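Local coordinates for FtsZ-like protein of unknown function (Nostoc punctiforme, PDB 3C8L), which is of unknown function but is an FtsZ-like protein of a conserved family that forms an assembly of four chains, at residues 13-18 against 108-113; 54-59 against 77-82; 62-67 against 90-95. All coordinates share one frame; numbering follows the deposited sequence.

Interaction 1 of 3, residues 13-18 against 108-113; sequences MGIDQH and MLIAIA
Strands 4-16 and 107-120 are antiparallel neighbours in the mixed sheet; their pieces 13-16 and 108-113 approach to 4.7 Å between axes, and Met108, Asp16 and Leu109 bury the most surface. The ladder alternates hydrogen-bonded pairs (Gly14 with Ala111, Asp16 with Leu109) with non-hydrogen-bonded ones (Met13 with Ile112, Ile15 with Ile110). In the Asp16 pair, Asp16 N donates to Leu109 O at 2.8 Å with an N-H...O angle of 167°, in the plane of the carbonyl, and Leu109 N returns a bond to Asp16 O. The two side chains rise side by side from the same face, with Asp16 OD2 alongside Leu109 CD1 at 3.7 Å. The carboxylate itself turns to the loop that follows: OD2 accepts from Glu21 N and OD1 from Gly19 N, so both oxygens are held although the residue is buried. Leu109 also packs on Pro22 of helix 22-34.

The opposite face carries Met13, Ile15 and Ile110. Met13, its CG anti to the backbone N (chi1 179°), crosses Ile110 obliquely and sets CG 3.5 Å from Ile110 CG2; a second subunit packs beyond. At the strand end Met108, a selenomethionine bent at chi3, lies alongside Gln17, whose NE2 bonds to Asn37 O of a third subunit. Met108 SE rests 3.8 Å from Gln17 CG, while Met108 CG approaches Gln17 O to 3.3 Å.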
loop_
_atom_site.group_PDB
_atom_site.type_symbol
_atom_site.label_atom_id
_atom_site.label_comp_id
_atom_site.label_asym_id
_atom_site.label_seq_id
_atom_site.Cartn_x
_atom_site.Cartn_y
_atom_site.Cartn_z
HETATM N N MSE A 13 5.034 -5.114 -2.155
HETATM C CA MSE A 13 6.177 -4.585 -2.898
HETATM C C MSE A 13 7.161 -3.965 -1.902
HETATM O O MSE A 13 6.734 -3.312 -0.942
HETATM C CB MSE A 13 5.705 -3.496 -3.882
HETATM C CG MSE A 13 6.807 -2.846 -4.713
HETATM SE SE MSE A 13 6.188 -1.517 -5.947
HETATM C CE MSE A 13 5.528 -0.365 -4.741
ATOM N N GLY A 14 8.449 -4.117 -2.174
ATOM C CA GLY A 14 9.515 -3.553 -1.347
ATOM C C GLY A 14 10.586 -2.969 -2.251
ATOM O O GLY A 14 10.836 -3.471 -3.347
ATOM N N ILE A 15 11.205 -1.901 -1.782
ATOM C CA ILE A 15 12.155 -1.171 -2.577
ATOM C C ILE A 15 13.436 -0.845 -1.846
ATOM O O ILE A 15 13.387 -0.358 -0.725
ATOM C CB ILE A 15 11.515 0.178 -3.048
ATOM C CG1 ILE A 15 10.134 -0.056 -3.698
ATOM C CG2 ILE A 15 12.467 0.933 -4.008
ATOM C CD1 ILE A 15 9.344 1.209 -4.026
ATOM N N ASP A 16 14.552 -1.147 -2.508
ATOM C CA ASP A 16 15.903 -0.770 -2.058
ATOM C C ASP A 16 16.239 0.457 -2.895
ATOM O O ASP A 16 16.608 0.313 -4.056
ATOM C CB ASP A 16 16.912 -1.887 -2.371
ATOM C CG ASP A 16 18.356 -1.412 -2.356
ATOM O OD1 ASP A 16 18.667 -0.448 -1.598
ATOM O OD2 ASP A 16 19.184 -2.035 -3.080
ATOM N N GLN A 17 16.124 1.653 -2.331
ATOM C CA GLN A 17 16.370 2.873 -3.106
ATOM C C GLN A 17 17.841 3.176 -3.333
ATOM O O GLN A 17 18.186 3.869 -4.276
ATOM C CB GLN A 17 15.683 4.084 -2.467
ATOM C CG GLN A 17 14.175 3.939 -2.380
ATOM C CD GLN A 17 13.431 5.237 -2.138
ATOM O OE1 GLN A 17 13.979 6.334 -2.293
ATOM N NE2 GLN A 17 12.154 5.129 -1.811
ATOM N N HIS A 18 18.721 2.650 -2.502
ATOM C CA HIS A 18 20.155 2.970 -2.665
ATOM C C HIS A 18 20.906 2.092 -3.653
ATOM O O HIS A 18 21.912 2.537 -4.229
ATOM C CB HIS A 18 20.853 2.999 -1.336
ATOM C CG HIS A 18 20.192 3.912 -0.361
ATOM N ND1 HIS A 18 19.786 5.184 -0.696
ATOM C CD2 HIS A 18 19.930 3.763 0.956
ATOM C CE1 HIS A 18 19.247 5.757 0.366
ATOM N NE2 HIS A 18 19.336 4.923 1.383
HETATM N N MSE A 108 17.730 1.424 -8.408
HETATM C CA MSE A 108 16.773 1.212 -7.308
HETATM C C MSE A 108 16.209 -0.149 -7.666
HETATM O O MSE A 108 15.830 -0.381 -8.820
HETATM C CB MSE A 108 15.625 2.218 -7.189
HETATM C CG MSE A 108 16.006 3.592 -6.763
HETATM SE SE MSE A 108 14.457 4.558 -6.117
HETATM C CE MSE A 108 13.747 4.963 -7.798
ATOM N N LEU A 109 16.137 -1.034 -6.678
ATOM C CA LEU A 109 15.652 -2.387 -6.870
ATOM C C LEU A 109 14.286 -2.570 -6.237
ATOM O O LEU A 109 14.096 -2.266 -5.045
ATOM C CB LEU A 109 16.639 -3.396 -6.261
ATOM C CG LEU A 109 18.113 -3.210 -6.669
ATOM C CD1 LEU A 109 18.979 -4.305 -5.996
ATOM C CD2 LEU A 109 18.294 -3.231 -8.175
ATOM N N ILE A 110 13.360 -3.119 -7.017
ATOM C CA ILE A 110 12.004 -3.349 -6.574
ATOM C C ILE A 110 11.688 -4.838 -6.576
ATOM O O ILE A 110 11.864 -5.527 -7.585
ATOM C CB ILE A 110 10.983 -2.568 -7.438
ATOM C CG1 ILE A 110 11.335 -1.080 -7.492
ATOM C CG2 ILE A 110 9.595 -2.821 -6.870
ATOM C CD1 ILE A 110 10.473 -0.282 -8.428
ATOM N N ALA A 111 11.283 -5.353 -5.410
ATOM C CA ALA A 111 10.885 -6.727 -5.223
ATOM C C ALA A 111 9.386 -6.844 -5.002
ATOM O O ALA A 111 8.765 -5.920 -4.485
ATOM C CB ALA A 111 11.570 -7.336 -3.940
ATOM N N ILE A 112 8.880 -8.001 -5.395
ATOM C CA ILE A 112 7.515 -8.415 -5.147
ATOM C C ILE A 112 7.559 -9.653 -4.257
ATOM O O ILE A 112 8.405 -10.528 -4.456
ATOM C CB ILE A 112 6.815 -8.792 -6.453
ATOM C CG1 ILE A 112 6.651 -7.545 -7.309
ATOM C CG2 ILE A 112 5.454 -9.473 -6.198
ATOM C CD1 ILE A 112 6.243 -7.872 -8.673
ATOM N N ALA A 113 6.656 -9.729 -3.275
ATOM C CA ALA A 113 6.508 -10.909 -2.438
ATOM C C ALA A 113 5.039 -11.350 -2.436
ATOM O O ALA A 113 4.130 -10.527 -2.365
ATOM C CB ALA A 113 6.977 -10.698 -0.970
#

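Interaction 2 of 3, residues 54-59 against 77-82; sequences MIIEVQ and LPFGRK
Residues 54-59 and 77-82 bring together the two parallel strands of a beta-alpha-beta unit, at the point where the chain returns from helix 70-74. Pairing is parallel, Ile55 with Arg81 and Ile56 with Lys82, and Arg81 bonds to the residues flanking its partner, Met54 and Ile56: its N donates to Met54 O at 2.9 Å, almost straight at 176° and nearly along the C=O axis, while its O accepts from Ile56 N, which sits above the carbonyl plane.

The tight part gathers round Ile56. Its CG1 is anti to the carbonyl carbon and the chain runs on extended (chi2 179°), which carries CD1 to 3.3 Å from Phe79 O; the same methyl lies obliquely by the Phe79 ring. The other branch, Ile56 CG2, meets Leu77 CD1 tip to tip at 3.7 Å, and Val58 CG2 comes to 3.6 Å from that same leucine methyl, so one Leu77 branch bridges two residues of the strand. Met54, a selenomethionine, points its CB away but bends at chi3, bringing CE to the edge of the Phe79 ring, 3.8 Å from CE1. Gly80 fits where a CB would collide with Ile56 CD1, and its backbone angles also call for glycine.

Looser contact lies on the other face and at the rim. The exposed Arg81 side chain, extended from CG to NE, passes Met54 O with CB and CG, and Ile55 CG2 stays 4.2 Å from Arg81 O. The Lys82 chain turns back to its own segment, NZ donating to Leu77 O at 2.9 Å and also to Leu74 O of helix 70-74.

Helix 22-34 lies against Val58 and Leu77 through Val30, with Ile34 also on Leu77, whereas strand 107-120 borders residues 54-59, Val115 touching Ile56 and Val117 touching Met54.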
loop_
_atom_site.group_PDB
_atom_site.type_symbol
_atom_site.label_atom_id
_atom_site.label_comp_id
_atom_site.label_asym_id
_atom_site.label_seq_id
_atom_site.Cartn_x
_atom_site.Cartn_y
_atom_site.Cartn_z
HETATM N N MSE A 54 1.015 -22.847 11.274
HETATM C CA MSE A 54 0.630 -22.643 9.894
HETATM C C MSE A 54 1.801 -22.740 8.949
HETATM O O MSE A 54 2.916 -22.365 9.290
HETATM C CB MSE A 54 -0.087 -21.321 9.658
HETATM C CG MSE A 54 -1.377 -21.196 10.412
HETATM SE SE MSE A 54 -2.451 -19.820 9.672
HETATM C CE MSE A 54 -1.062 -18.402 9.694
ATOM N N ILE A 55 1.514 -23.229 7.753
ATOM C CA ILE A 55 2.494 -23.375 6.704
ATOM C C ILE A 55 2.462 -22.046 5.957
ATOM O O ILE A 55 1.378 -21.606 5.509
ATOM C CB ILE A 55 2.115 -24.518 5.730
ATOM C CG1 ILE A 55 2.154 -25.850 6.485
ATOM C CG2 ILE A 55 3.064 -24.500 4.577
ATOM C CD1 ILE A 55 1.541 -26.994 5.715
ATOM N N ILE A 56 3.615 -21.400 5.859
ATOM C CA ILE A 56 3.719 -20.135 5.159
ATOM C C ILE A 56 4.789 -20.239 4.080
ATOM O O ILE A 56 5.955 -20.459 4.367
ATOM C CB ILE A 56 4.027 -18.964 6.109
ATOM C CG1 ILE A 56 3.020 -18.945 7.278
ATOM C CG2 ILE A 56 3.990 -17.650 5.310
ATOM C CD1 ILE A 56 3.277 -17.826 8.297
ATOM N N GLU A 57 4.392 -20.082 2.822
ATOM C CA GLU A 57 5.311 -20.117 1.703
ATOM C C GLU A 57 5.453 -18.697 1.158
ATOM O O GLU A 57 4.445 -18.030 0.869
ATOM C CB GLU A 57 4.793 -21.016 0.586
ATOM C CG GLU A 57 4.702 -22.484 0.898
ATOM C CD GLU A 57 4.074 -23.251 -0.308
ATOM O OE1 GLU A 57 3.816 -22.643 -1.375
ATOM O OE2 GLU A 57 3.817 -24.406 -0.120
ATOM N N VAL A 58 6.694 -18.285 0.925
ATOM C CA VAL A 58 6.987 -16.964 0.419
ATOM C C VAL A 58 7.613 -17.091 -0.959
ATOM O O VAL A 58 8.562 -17.862 -1.132
ATOM C CB VAL A 58 7.942 -16.194 1.353
ATOM C CG1 VAL A 58 8.201 -14.780 0.823
ATOM C CG2 VAL A 58 7.374 -16.135 2.760
ATOM N N GLN A 59 7.059 -16.362 -1.938
ATOM C CA GLN A 59 7.574 -16.317 -3.297
ATOM C C GLN A 59 8.011 -14.883 -3.561
ATOM O O GLN A 59 7.171 -13.969 -3.482
ATOM C CB GLN A 59 6.470 -16.705 -4.295
ATOM C CG GLN A 59 6.914 -16.686 -5.748
ATOM C CD GLN A 59 5.764 -16.752 -6.755
ATOM O OE1 GLN A 59 4.598 -16.842 -6.385
ATOM N NE2 GLN A 59 6.112 -16.717 -8.035
ATOM N N LEU A 77 8.688 -12.815 8.852
ATOM C CA LEU A 77 7.465 -13.475 9.271
ATOM C C LEU A 77 7.530 -13.754 10.757
ATOM O O LEU A 77 8.532 -14.307 11.250
ATOM C CB LEU A 77 7.261 -14.768 8.504
ATOM C CG LEU A 77 7.081 -14.702 6.986
ATOM C CD1 LEU A 77 7.134 -16.098 6.399
ATOM C CD2 LEU A 77 5.793 -13.974 6.588
ATOM N N PRO A 78 6.462 -13.382 11.485
ATOM C CA PRO A 78 6.427 -13.535 12.911
ATOM C C PRO A 78 6.289 -14.955 13.473
ATOM O O PRO A 78 6.599 -15.175 14.622
ATOM C CB PRO A 78 5.189 -12.680 13.305
ATOM C CG PRO A 78 4.317 -12.694 12.122
ATOM C CD PRO A 78 5.249 -12.685 10.973
ATOM N N PHE A 79 5.884 -15.909 12.662
ATOM C CA PHE A 79 5.669 -17.263 13.114
ATOM C C PHE A 79 5.441 -18.116 11.890
ATOM O O PHE A 79 5.419 -17.613 10.748
ATOM C CB PHE A 79 4.422 -17.322 14.001
ATOM C CG PHE A 79 3.225 -16.659 13.403
ATOM C CD1 PHE A 79 2.547 -17.202 12.319
ATOM C CD2 PHE A 79 2.756 -15.457 13.943
ATOM C CE1 PHE A 79 1.451 -16.533 11.764
ATOM C CE2 PHE A 79 1.655 -14.824 13.417
ATOM C CZ PHE A 79 1.018 -15.343 12.326
ATOM N N GLY A 80 5.313 -19.416 12.145
ATOM C CA GLY A 80 4.975 -20.394 11.123
ATOM C C GLY A 80 6.105 -21.294 10.651
ATOM O O GLY A 80 7.268 -21.108 11.006
ATOM N N ARG A 81 5.732 -22.250 9.807
ATOM C CA ARG A 81 6.635 -23.227 9.178
ATOM C C ARG A 81 6.861 -22.603 7.819
ATOM O O ARG A 81 5.995 -22.699 6.934
ATOM C CB ARG A 81 5.956 -24.576 9.127
ATOM C CG ARG A 81 5.665 -25.133 10.517
ATOM C CD ARG A 81 4.914 -26.446 10.501
ATOM N NE ARG A 81 4.689 -26.910 11.854
ATOM C CZ ARG A 81 4.081 -28.053 12.172
ATOM N NH1 ARG A 81 3.668 -28.903 11.243
ATOM N NH2 ARG A 81 3.950 -28.348 13.441
ATOM N N LYS A 82 8.043 -22.003 7.667
ATOM C CA LYS A 82 8.342 -21.096 6.557
ATOM C C LYS A 82 9.252 -21.584 5.475
ATOM O O LYS A 82 10.278 -22.203 5.766
ATOM C CB LYS A 82 9.090 -19.864 7.131
ATOM C CG LYS A 82 8.493 -19.207 8.320
ATOM C CD LYS A 82 9.409 -18.131 8.938
ATOM C CE LYS A 82 8.992 -17.670 10.286
ATOM N NZ LYS A 82 10.023 -16.745 10.861
#

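Interaction 3 of 3, residues 62-67 against 90-95; sequences VPYPEQ and GMIVQG
Ile92 joins the last residues of strand 81-94 to the loop that leaves strand 55-62, in a buried, largely apolar contact. That loop begins the crossover connection from strand 55-62 through helix 70-74 to strand 81-94, and Pro63 and Tyr64 pack it on the strand's end. From CB the CG1 branch of Ile92 extends anti to the carbonyl carbon (chi1 -64°). CG1 comes against the Pro63 ring, 3.5 Å from CG, which is tighter than usual van der Waals contact, and 3.6 Å from CB. One bond further, with chi2 at 174°, the tip CD1 rests 3.9 Å from Pro63 CB and also 3.9 Å from Tyr64 OH. The isoleucine and the proline slide past one another in opposite directions, whereas the tyrosine crosses at about a right angle, Ile92 CD1 lying oblique to its ring.

Pro63 CG also lies 3.4 Å from Met91 O. At Gly90, a positive phi (67°) favours glycine, and a CB would press on Val62 CA.

Tyr64 OH is hydrogen-bonded to Glu107 OE1, tying the loop to strand 107-120, where Glu107 also touches Ile92. Where the loop leaves strand 55-62, Val62 packs on Ala111 of strand 107-120 and on Pro22 of helix 22-34, which Tyr64 touches too.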
loop_
_atom_site.group_PDB
_atom_site.type_symbol
_atom_site.label_atom_id
_atom_site.label_comp_id
_atom_site.label_asym_id
_atom_site.label_seq_id
_atom_site.Cartn_x
_atom_site.Cartn_y
_atom_site.Cartn_z
ATOM N N VAL A 62 12.699 -10.479 -7.773
ATOM C CA VAL A 62 13.496 -9.277 -7.588
ATOM C C VAL A 62 14.707 -9.345 -8.526
ATOM O O VAL A 62 15.092 -10.440 -8.946
ATOM C CB VAL A 62 14.019 -9.242 -6.087
ATOM C CG1 VAL A 62 14.949 -10.458 -5.800
ATOM C CG2 VAL A 62 14.720 -7.957 -5.720
ATOM N N PRO A 63 15.298 -8.186 -8.876
ATOM C CA PRO A 63 16.548 -8.255 -9.632
ATOM C C PRO A 63 17.655 -8.859 -8.740
ATOM O O PRO A 63 17.637 -8.685 -7.520
ATOM C CB PRO A 63 16.829 -6.801 -10.018
ATOM C CG PRO A 63 15.566 -6.064 -9.755
ATOM C CD PRO A 63 14.802 -6.804 -8.756
ATOM N N TYR A 64 18.595 -9.553 -9.371
ATOM C CA TYR A 64 19.737 -10.187 -8.684
ATOM C C TYR A 64 19.236 -11.125 -7.585
ATOM O O TYR A 64 19.681 -11.038 -6.427
ATOM C CB TYR A 64 20.671 -9.119 -8.119
ATOM C CG TYR A 64 21.011 -8.027 -9.095
ATOM C CD1 TYR A 64 21.868 -8.266 -10.158
ATOM C CD2 TYR A 64 20.497 -6.754 -8.951
ATOM C CE1 TYR A 64 22.171 -7.261 -11.066
ATOM C CE2 TYR A 64 20.792 -5.744 -9.836
ATOM C CZ TYR A 64 21.631 -5.998 -10.896
ATOM O OH TYR A 64 21.967 -5.011 -11.789
ATOM N N PRO A 65 18.344 -12.068 -7.933
ATOM C CA PRO A 65 17.769 -12.938 -6.904
ATOM C C PRO A 65 18.820 -13.762 -6.159
ATOM O O PRO A 65 18.641 -14.114 -4.999
ATOM C CB PRO A 65 16.816 -13.830 -7.698
ATOM C CG PRO A 65 17.376 -13.828 -9.051
ATOM C CD PRO A 65 17.858 -12.454 -9.267
ATOM N N GLU A 66 19.911 -14.076 -6.837
ATOM C CA GLU A 66 21.015 -14.834 -6.244
ATOM C C GLU A 66 21.707 -14.122 -5.075
ATOM O O GLU A 66 22.468 -14.758 -4.346
ATOM C CB GLU A 66 22.076 -15.199 -7.317
ATOM C CG GLU A 66 22.847 -14.028 -7.949
ATOM C CD GLU A 66 22.127 -13.177 -8.993
ATOM O OE1 GLU A 66 20.966 -13.486 -9.339
ATOM O OE2 GLU A 66 22.731 -12.181 -9.457
ATOM N N GLN A 67 21.453 -12.823 -4.906
ATOM C CA GLN A 67 22.034 -12.025 -3.830
ATOM C C GLN A 67 21.116 -11.913 -2.608
ATOM O O GLN A 67 21.494 -11.284 -1.628
ATOM C CB GLN A 67 22.387 -10.618 -4.318
ATOM C CG GLN A 67 23.529 -10.572 -5.337
ATOM C CD GLN A 67 23.833 -9.179 -5.820
ATOM O OE1 GLN A 67 23.558 -8.177 -5.128
ATOM N NE2 GLN A 67 24.344 -9.084 -7.042
ATOM N N GLY A 90 10.508 -8.544 -10.575
ATOM C CA GLY A 90 10.493 -7.234 -9.978
ATOM C C GLY A 90 10.873 -6.194 -11.035
ATOM O O GLY A 90 10.443 -6.287 -12.206
HETATM N N MSE A 91 11.648 -5.192 -10.638
HETATM C CA MSE A 91 12.055 -4.171 -11.593
HETATM C C MSE A 91 13.284 -3.403 -11.105
HETATM O O MSE A 91 13.510 -3.298 -9.900
HETATM C CB MSE A 91 10.907 -3.161 -11.824
HETATM C CG MSE A 91 11.041 -2.301 -13.074
HETATM SE SE MSE A 91 9.438 -1.317 -13.522
HETATM C CE MSE A 91 9.892 0.113 -12.470
ATOM N N ILE A 92 14.108 -2.938 -12.042
ATOM C CA ILE A 92 15.226 -2.047 -11.737
ATOM C C ILE A 92 14.845 -0.652 -12.289
ATOM O O ILE A 92 14.444 -0.527 -13.452
ATOM C CB ILE A 92 16.532 -2.430 -12.440
ATOM C CG1 ILE A 92 16.991 -3.801 -11.946
ATOM C CG2 ILE A 92 17.590 -1.344 -12.182
ATOM C CD1 ILE A 92 18.221 -4.384 -12.690
ATOM N N VAL A 93 14.961 0.385 -11.459
ATOM C CA VAL A 93 14.778 1.751 -11.926
ATOM C C VAL A 93 16.230 2.301 -12.037
ATOM O O VAL A 93 16.954 2.363 -11.035
ATOM C CB VAL A 93 13.967 2.608 -10.964
ATOM C CG1 VAL A 93 13.856 4.024 -11.509
ATOM C CG2 VAL A 93 12.588 1.982 -10.723
ATOM N N GLN A 94 16.636 2.649 -13.260
ATOM C CA GLN A 94 17.954 3.221 -13.545
ATOM C C GLN A 94 17.975 4.716 -13.317
ATOM O O GLN A 94 17.075 5.443 -13.734
ATOM C CB GLN A 94 18.308 3.019 -15.021
ATOM C CG GLN A 94 18.584 1.607 -15.433
ATOM C CD GLN A 94 19.902 1.087 -14.891
ATOM O OE1 GLN A 94 20.791 1.862 -14.516
ATOM N NE2 GLN A 94 20.046 -0.221 -14.866
ATOM N N GLY A 95 19.024 5.208 -12.686
ATOM C CA GLY A 95 19.132 6.634 -12.476
ATOM C C GLY A 95 20.456 6.931 -11.796
ATOM O O GLY A 95 20.873 6.203 -10.900
#

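All three contacts belong to one mixed sheet. Interactions 1 and 3 lie on the same side of the chain's centre, their centres about 8 Å apart, and are joined directly: probable backbone hydrogen bonds link Met108 O to Val93 N and Met91 O to Ile110 N across strands 107-120 and 81-94. Interaction 2 is on the opposite side, about 21 Å from interaction 1 and 24 Å from interaction 3, centre to centre. Along the chain the segments come in the order 54-59, 62-67, 77-82, 90-95, so interactions 2 and 3 cross; both use strand 81-94 and fall between the segments of interaction 1. The sheet thus ties early and late sequence together, and interactions 1 and 3 both touch the second subunit.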